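PDB 1DVP: hepatocyte growth factor-regulated tyrosine kinase substrate from Drosophila melanogaster, which is essential for endosome membrane invagination and multivesicular body formation, binds ubiquitin, and dampens tyrosine kinase receptor signalling by promoting degradation of the active receptors. Local coordinates for the zinc ion site and the interface of chains A and B. Coordinates in Å, arbitrary orientation; residue numbers count along the deposited sequence, not the author numbering. Chains: chain A/B, Hepatocyte growth factor-regulated tyrosine kinase substrate.

Contact 1: the zinc ion site. Residues chain A 164, 166-169, 187-188, 191. With ZN (zinc ion), chain C.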
# COMPACT_ATOMS: atom_id res chain seq x y z
N CYS A 164 -6.41 -3.57 13.26
CA CYS A 164 -5.36 -4.43 12.68
C CYS A 164 -5.95 -5.79 12.28
O CYS A 164 -6.49 -6.44 13.14
CB CYS A 164 -4.26 -4.71 13.67
SG CYS A 164 -3.26 -6.14 13.13
N ARG A 166 -4.88 -8.79 11.96
CA ARG A 166 -4.52 -9.92 12.76
C ARG A 166 -4.94 -9.87 14.23
O ARG A 166 -5.69 -10.75 14.70
CB ARG A 166 -2.98 -10.20 12.67
CG ARG A 166 -2.53 -11.55 13.32
CD ARG A 166 -1.02 -11.75 13.17
NE ARG A 166 -0.46 -13.06 13.58
CZ ARG A 166 -0.57 -14.21 12.87
NH1 ARG A 166 -1.24 -14.28 11.72
NH2 ARG A 166 0.09 -15.28 13.28
N CYS A 167 -4.49 -8.83 14.94
CA CYS A 167 -4.78 -8.80 16.38
C CYS A 167 -6.02 -8.02 16.76
O CYS A 167 -6.48 -8.12 17.88
CB CYS A 167 -3.56 -8.27 17.12
SG CYS A 167 -3.31 -6.45 17.04
N ARG A 168 -6.57 -7.27 15.81
CA ARG A 168 -7.74 -6.44 15.98
C ARG A 168 -7.53 -5.20 16.82
O ARG A 168 -8.50 -4.53 17.18
CB ARG A 168 -8.94 -7.24 16.56
CG ARG A 168 -9.16 -8.62 15.91
CD ARG A 168 -9.27 -8.54 14.36
NE ARG A 168 -10.50 -7.93 13.92
CZ ARG A 168 -10.81 -7.73 12.63
NH1 ARG A 168 -9.95 -8.11 11.69
NH2 ARG A 168 -11.96 -7.17 12.28
N VAL A 169 -6.30 -4.82 17.12
CA VAL A 169 -6.15 -3.59 17.92
C VAL A 169 -6.70 -2.39 17.08
O VAL A 169 -6.55 -2.36 15.84
CB VAL A 169 -4.65 -3.36 18.27
CG1 VAL A 169 -3.88 -3.13 16.98
CG2 VAL A 169 -4.47 -2.23 19.26
N PHE A 187 -2.41 -3.81 9.03
CA PHE A 187 -2.02 -4.34 10.33
C PHE A 187 -1.29 -3.24 11.12
O PHE A 187 -0.84 -2.21 10.54
CB PHE A 187 -1.00 -5.49 10.16
CG PHE A 187 -1.46 -6.60 9.25
CD1 PHE A 187 -1.42 -6.49 7.85
CD2 PHE A 187 -1.91 -7.80 9.79
CE1 PHE A 187 -1.82 -7.55 7.00
CE2 PHE A 187 -2.31 -8.85 8.99
CZ PHE A 187 -2.27 -8.73 7.56
N CYS A 188 -1.17 -3.49 12.43
CA CYS A 188 -0.44 -2.61 13.32
C CYS A 188 1.07 -2.95 13.05
O CYS A 188 1.40 -3.91 12.37
CB CYS A 188 -0.76 -2.89 14.79
SG CYS A 188 -0.26 -4.54 15.35
N CYS A 191 2.29 -6.35 14.34
CA CYS A 191 1.96 -7.56 13.59
C CYS A 191 2.64 -7.62 12.20
O CYS A 191 2.43 -8.56 11.47
CB CYS A 191 0.44 -7.70 13.38
SG CYS A 191 -0.45 -8.19 14.94
ZN ZN C . -1.74 -6.19 15.13
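Four cysteine sulfurs, presumably thiolates, and near-tetrahedral angles mark this zinc as structural: it is one of the two zincs of the FYVE finger, a complete four-sulfur shell is typical of a structural site, and no substrate or water ligand is seen on the metal. The ligands come as two CxxC pairs, A:Cys164 with A:Cys167 from the first knuckle (CHRC) and A:Cys188 with A:Cys191 from the second (CGQC). The bond from SG of A:Cys188 to ZN measures 2.2 Å, and that from SG of A:Cys164 to ZN measures 2.5 Å. Angles at the metal run from 103° between the two sulfurs of the first knuckle to 118° between A:Cys164 and A:Cys188. The side chains reach the ion by different rotations: SG of A:Cys164 lies anti to its backbone N (chi1 163°), those of A:Cys167 and A:Cys188 take the crowded position between backbone N and carbonyl carbon, and that of A:Cys191 is anti to the carbonyl carbon. Backbone amides brace the sulfurs. SG of A:Cys164 accepts from N of A:Cys167 at 3.5 Å and from N of A:Cys188, also at 3.5 Å, so one sulfur ties both pairs together; these bonds are likely to temper its negative charge. N of A:Val169 donates to SG of A:Cys167 at 3.4 Å. A serine at A:Cys164 would probably weaken the zinc site and disturb the join between the two knuckles, because the sulfur that binds the metal and receives both amides would be gone. Around this shell, CB of A:Arg166 meets the ring of A:Phe187 at its edge, in plane. In the fold, the site fastens the loop containing the first knuckle to the turn that follows strand 186-187.

Contact 2: the interface of chains A and B. Residues chain A 27-28, 30-31, 34-35, 72, 153-154; chain B 172-174.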
# COMPACT_ATOMS: atom_id res chain seq x y z
N LEU A 27 10.00 -13.53 -14.96
CA LEU A 27 9.01 -12.49 -15.15
C LEU A 27 9.25 -11.84 -16.55
O LEU A 27 8.29 -11.47 -17.24
CB LEU A 27 9.08 -11.47 -13.99
CG LEU A 27 8.67 -12.13 -12.63
CD1 LEU A 27 8.71 -11.12 -11.50
CD2 LEU A 27 7.25 -12.77 -12.76
N LEU A 28 10.52 -11.71 -16.94
CA LEU A 28 10.85 -11.17 -18.29
C LEU A 28 10.29 -12.14 -19.38
O LEU A 28 9.74 -11.68 -20.40
CB LEU A 28 12.38 -11.04 -18.44
CG LEU A 28 13.07 -9.77 -17.93
CD1 LEU A 28 14.60 -9.89 -18.09
CD2 LEU A 28 12.56 -8.52 -18.79
N CYS A 30 7.67 -14.15 -19.11
CA CYS A 30 6.22 -13.96 -19.17
C CYS A 30 5.84 -12.71 -19.96
O CYS A 30 4.96 -12.76 -20.80
CB CYS A 30 5.65 -13.88 -17.76
SG CYS A 30 5.87 -15.44 -16.90
N ASP A 31 6.50 -11.58 -19.70
CA ASP A 31 6.23 -10.35 -20.47
C ASP A 31 6.52 -10.54 -21.98
O ASP A 31 5.73 -10.10 -22.84
CB ASP A 31 7.08 -9.19 -19.92
CG ASP A 31 6.51 -8.61 -18.61
OD1 ASP A 31 5.29 -8.78 -18.38
OD2 ASP A 31 7.28 -7.99 -17.86
N ASN A 34 3.61 -12.38 -23.44
CA ASN A 34 2.43 -11.52 -23.37
C ASN A 34 2.52 -10.39 -24.40
O ASN A 34 1.52 -10.04 -25.01
CB ASN A 34 2.30 -10.96 -21.95
CG ASN A 34 1.82 -12.03 -20.92
OD1 ASN A 34 2.01 -11.85 -19.73
ND2 ASN A 34 1.20 -13.11 -21.39
N GLN A 35 3.72 -9.84 -24.61
CA GLN A 35 3.88 -8.75 -25.58
C GLN A 35 4.15 -9.19 -27.03
O GLN A 35 4.37 -8.37 -27.90
CB GLN A 35 4.96 -7.78 -25.09
CG GLN A 35 4.50 -6.95 -23.87
CD GLN A 35 5.57 -6.01 -23.30
OE1 GLN A 35 6.69 -6.44 -22.98
NE2 GLN A 35 5.22 -4.71 -23.15
N ASN A 72 0.84 -17.01 -15.86
CA ASN A 72 0.86 -15.60 -16.21
C ASN A 72 0.63 -15.21 -17.66
O ASN A 72 0.63 -14.02 -17.97
CB ASN A 72 2.21 -14.97 -15.80
CG ASN A 72 2.43 -15.02 -14.32
OD1 ASN A 72 1.47 -14.95 -13.54
ND2 ASN A 72 3.67 -15.15 -13.92
N ASP A 153 0.98 -14.02 -11.03
CA ASP A 153 1.96 -13.49 -10.09
C ASP A 153 1.74 -11.96 -10.07
O ASP A 153 2.22 -11.24 -10.94
CB ASP A 153 3.40 -13.76 -10.57
CG ASP A 153 3.82 -15.23 -10.48
OD1 ASP A 153 4.58 -15.68 -11.36
OD2 ASP A 153 3.40 -15.92 -9.52
N THR A 154 0.97 -11.45 -9.12
CA THR A 154 0.77 -10.00 -9.03
C THR A 154 0.36 -9.70 -7.60
O THR A 154 -0.43 -10.44 -7.00
CB THR A 154 -0.33 -9.46 -10.02
OG1 THR A 154 0.11 -9.62 -11.38
CG2 THR A 154 -0.59 -7.97 -9.76
N THR B 172 3.21 -4.29 -16.35
CA THR B 172 3.62 -5.60 -16.83
C THR B 172 4.16 -6.32 -15.61
O THR B 172 4.09 -5.80 -14.52
CB THR B 172 4.75 -5.51 -17.90
OG1 THR B 172 5.91 -4.86 -17.34
CG2 THR B 172 4.23 -4.68 -19.11
N PHE B 173 4.71 -7.51 -15.77
CA PHE B 173 5.29 -8.20 -14.62
C PHE B 173 6.61 -7.54 -14.25
O PHE B 173 7.06 -7.61 -13.12
CB PHE B 173 5.48 -9.68 -14.91
CG PHE B 173 4.22 -10.41 -14.94
CD1 PHE B 173 3.63 -10.77 -16.16
CD2 PHE B 173 3.55 -10.71 -13.73
CE1 PHE B 173 2.36 -11.42 -16.18
CE2 PHE B 173 2.28 -11.38 -13.76
CZ PHE B 173 1.70 -11.73 -14.99
N THR B 174 7.22 -6.88 -15.21
CA THR B 174 8.48 -6.17 -14.93
C THR B 174 8.27 -4.65 -14.58
O THR B 174 9.00 -4.09 -13.79
CB THR B 174 9.42 -6.32 -16.14
OG1 THR B 174 9.71 -7.71 -16.29
CG2 THR B 174 10.74 -5.50 -15.94
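A tripeptide from the FYVE finger of chain B, B:Thr172 to B:Thr174, docks against helix 23-34 of the VHS domain of chain A, with A:Asp31 as the polar anchor. Its carboxylate, with CG anti to the carbonyl carbon, receives two successive backbone amides on the syn lone pairs of its two oxygens. N of B:Phe173 meets OD1 of A:Asp31 at 3.0 Å and nearly straight (164° at H), whereas N of B:Thr174 reaches OD2 of A:Asp31 at 2.9 Å along a more bent path (131°). Tight packing continues at B:Phe173, which buries 120 Å², more than any other residue of the patch. Its ring tip lies obliquely against A:Asn72: CZ of B:Phe173 is 3.4 Å from CB of A:Asn72, while CD1 of B:Phe173 is 4.0 Å from CB of A:Cys30. The ring and the A:Asn72 amide are 33° apart, and ND2 sits over one face toward the rim. Contact is looser at the flanks: NE2 of A:Gln35 comes no nearer than 4.2 Å to methyl CG2 of B:Thr172, and CD2 of A:Leu28 no nearer than 3.9 Å to OG1 of B:Thr174. The A:Asp153–A:Thr154 segment bordering the ring is poorly ordered. At the well-ordered anchor, hydroxyl OG1 of B:Thr174 adds a 2.9 Å bond to the anti lone pair of OD2 of A:Asp31, the same oxygen whose syn lone pair takes the backbone N-H of B:Thr174.

About 33 Å separates the C-alpha centres of contact 1 and contact 2, and they share no residue. They are related through sequence: the tripeptide of contact 2 begins three positions beyond the chain B equivalent of A:Val169 in contact 1. In this N-terminal VHS–FYVE portion of the longer protein, the zinc-organised finger thus presents a loop close in sequence to its first zinc knuckle to the partner's VHS helices, and two-fold symmetry repeats this exchange in the opposite direction. Homodimerisation in vitro agrees with such a pairing, but the structure alone does not show that this interface forms in the cell. Zinc loss might indirectly disturb the docking loop.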